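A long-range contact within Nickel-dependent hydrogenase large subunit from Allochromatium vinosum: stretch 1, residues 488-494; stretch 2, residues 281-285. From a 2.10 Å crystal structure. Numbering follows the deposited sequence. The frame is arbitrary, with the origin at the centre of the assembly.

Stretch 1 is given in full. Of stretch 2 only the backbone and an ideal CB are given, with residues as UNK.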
# COMPACT_ATOMS: atom_id res chain seq x y z
N GLY B 488 3.32 -0.96 10.63
CA GLY B 488 3.97 -1.54 11.81
C GLY B 488 5.14 -2.47 11.38
O GLY B 488 5.62 -2.43 10.22
N ALA B 489 5.54 -3.36 12.29
CA ALA B 489 6.76 -4.13 12.18
C ALA B 489 6.65 -5.15 11.06
O ALA B 489 5.75 -5.98 11.12
CB ALA B 489 6.99 -4.89 13.51
N LEU B 490 7.64 -5.21 10.17
CA LEU B 490 7.60 -6.03 8.98
C LEU B 490 8.90 -6.78 9.01
O LEU B 490 9.94 -6.17 9.27
CB LEU B 490 7.59 -5.13 7.69
CG LEU B 490 7.96 -5.81 6.34
CD1 LEU B 490 6.87 -6.81 5.96
CD2 LEU B 490 8.00 -4.76 5.17
N GLY B 491 8.86 -8.08 8.73
CA GLY B 491 10.09 -8.87 8.62
C GLY B 491 9.97 -9.83 7.43
O GLY B 491 8.86 -10.38 7.19
N HIS B 492 11.10 -10.07 6.72
CA HIS B 492 11.18 -11.07 5.70
C HIS B 492 12.28 -12.00 6.18
O HIS B 492 13.41 -11.55 6.38
CB HIS B 492 11.61 -10.47 4.37
CG HIS B 492 10.54 -9.65 3.70
ND1 HIS B 492 10.61 -9.28 2.39
CD2 HIS B 492 9.35 -9.18 4.16
CE1 HIS B 492 9.53 -8.59 2.06
NE2 HIS B 492 8.73 -8.55 3.11
N TRP B 493 11.95 -13.29 6.34
CA TRP B 493 13.00 -14.24 6.73
C TRP B 493 13.37 -15.05 5.48
O TRP B 493 12.48 -15.64 4.85
CB TRP B 493 12.45 -15.17 7.80
CG TRP B 493 12.42 -14.57 9.17
CD1 TRP B 493 13.29 -14.86 10.20
CD2 TRP B 493 11.43 -13.68 9.72
NE1 TRP B 493 12.91 -14.18 11.33
CE2 TRP B 493 11.79 -13.44 11.06
CE3 TRP B 493 10.32 -12.97 9.16
CZ2 TRP B 493 11.05 -12.59 11.89
CZ3 TRP B 493 9.57 -12.15 9.98
CH2 TRP B 493 9.94 -11.95 11.35
N ILE B 494 14.65 -15.07 5.12
CA ILE B 494 15.05 -15.80 3.88
C ILE B 494 16.04 -16.91 4.23
O ILE B 494 16.92 -16.74 5.07
CB ILE B 494 15.67 -14.87 2.84
CG1 ILE B 494 15.97 -15.62 1.53
CG2 ILE B 494 16.97 -14.21 3.39
CD1 ILE B 494 16.43 -14.63 0.37
N UNK B 281 2.33 -4.40 22.54
CA UNK B 281 2.75 -3.68 21.33
C UNK B 281 4.13 -4.14 20.92
O UNK B 281 4.95 -4.38 21.77
CB UNK B 281 2.74 -2.17 21.55
N UNK B 282 4.39 -4.26 19.63
CA UNK B 282 5.66 -4.76 19.19
C UNK B 282 6.25 -3.84 18.11
O UNK B 282 5.55 -3.48 17.14
CB UNK B 282 5.51 -6.19 18.67
N UNK B 283 7.56 -3.55 18.26
CA UNK B 283 8.35 -2.84 17.26
C UNK B 283 9.65 -3.57 16.98
O UNK B 283 10.34 -3.95 17.91
CB UNK B 283 8.64 -1.41 17.72
N UNK B 284 10.02 -3.65 15.71
CA UNK B 284 11.37 -4.06 15.36
C UNK B 284 12.31 -2.86 15.33
O UNK B 284 13.54 -3.06 15.36
CB UNK B 284 11.38 -4.77 14.01
N UNK B 285 11.76 -1.65 15.19
CA UNK B 285 12.60 -0.45 15.10
C UNK B 285 13.12 -0.23 13.67
O UNK B 285 13.03 -1.12 12.80
CB UNK B 285 13.78 -0.56 16.07

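Position 281 gives little to reason from. Its backbone angles (phi/psi -137/143) are those of an extended strand, and no atom of stretch 1 lies within 5.5 Å of its ideal CB, so any residue tolerated in a strand would satisfy this contact. The deposited residue is Phe-281, whose nearest side-chain approach is Phe-281 CB to Ala-489 CB, 9.5 Å.

Position 282 is again extended (-131/135), with CA-to-CB sideways to stretch 1 and nothing within 5.5 Å of the ideal CB. A short side chain would leave the contact untouched, while a longer one could come near Ala-489 CB; that methyl favours an apolar group but does not demand one. The residue is Leu-282. Leu-282 CG lies 4.8 Å from Ala-489 CB and CD2 4.9 Å from the same atom, against 5.5 Å for Leu-282 CB. Leu-282 O lies 4.2 Å from Ala-489 CB.

At position 283 the backbone makes the closest CA approach, 5.5 Å to the CA of Ala-489, yet CA-to-CB points away. Stretch 1 therefore sets almost no condition on the side chain. Cys-283 is found. Cys-283 CB is 5.8 Å from Ala-489 CB and SG farther, at 6.4 Å; Cys-283 CA, 4.5 Å from Ala-489 CB, makes the contact instead.

Position 284 is the one that faces stretch 1. Its CA-to-CB points toward it, and the ideal CB is 4.4 Å from Ala-489 CB and 5.1 Å from Leu-490 O. Beyond lies room over the Ala-489 methyl and alongside Gly-491, leading to the six-membered ring of Trp-493. A flat or long apolar side chain would suit, whether Phe, Tyr, Leu or Met; a polar tip at the end of a long side chain could reach the Ala-489 carbonyl through a water. The residue is Tyr-284, chi1 m. Ala-489 CB sits over one ring face, 3.5 Å from the ring centroid and 10° off the normal, a CH-pi contact. Leu-490 O, 3.3 Å from Tyr-284 CD2, and Gly-491 N, 3.8 Å from Tyr-284 CE2, lie at the ring edge. An ideal CB on Gly-491 would come within 3.4 Å of Tyr-284 CE2 and clash with Trp-493 CZ3 at 2.6 Å. Tyr-284 OH lies 3.8 Å from Trp-493 CH2, at the edge of the indole. No direct hydrogen bond joins the stretches, but the hydroxyl donates to water 1 (Tyr-284 OH to water O, 2.8 Å), which donates to Ala-489 O (water O to Ala-489 O, 2.8 Å).

Position 285 has positive phi (82/164), which favours glycine irrespective of stretch 1. It is Gly-285, and it makes no contact.

Stretch 2, residues 281-285: FLCYG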
# COMPACT_ATOMS: atom_id res chain seq x y z
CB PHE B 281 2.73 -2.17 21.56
CG PHE B 281 1.40 -1.69 21.94
CD1 PHE B 281 0.97 -1.79 23.27
CD2 PHE B 281 0.50 -1.22 20.95
CE1 PHE B 281 -0.38 -1.40 23.65
CE2 PHE B 281 -0.80 -0.82 21.30
CZ PHE B 281 -1.26 -0.98 22.64
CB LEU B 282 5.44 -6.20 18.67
CG LEU B 282 6.55 -6.87 17.87
CD1 LEU B 282 7.66 -7.27 18.87
CD2 LEU B 282 6.00 -8.08 17.14
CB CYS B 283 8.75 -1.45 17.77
SG CYS B 283 7.33 -0.41 18.10
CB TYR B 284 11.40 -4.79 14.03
CG TYR B 284 10.49 -5.99 13.89
CD1 TYR B 284 10.12 -6.75 15.02
CD2 TYR B 284 10.11 -6.46 12.60
CE1 TYR B 284 9.32 -7.92 14.87
CE2 TYR B 284 9.27 -7.65 12.44
CZ TYR B 284 8.85 -8.33 13.59
OH TYR B 284 8.04 -9.44 13.42
O HOH W 1 6.49 -8.70 11.26
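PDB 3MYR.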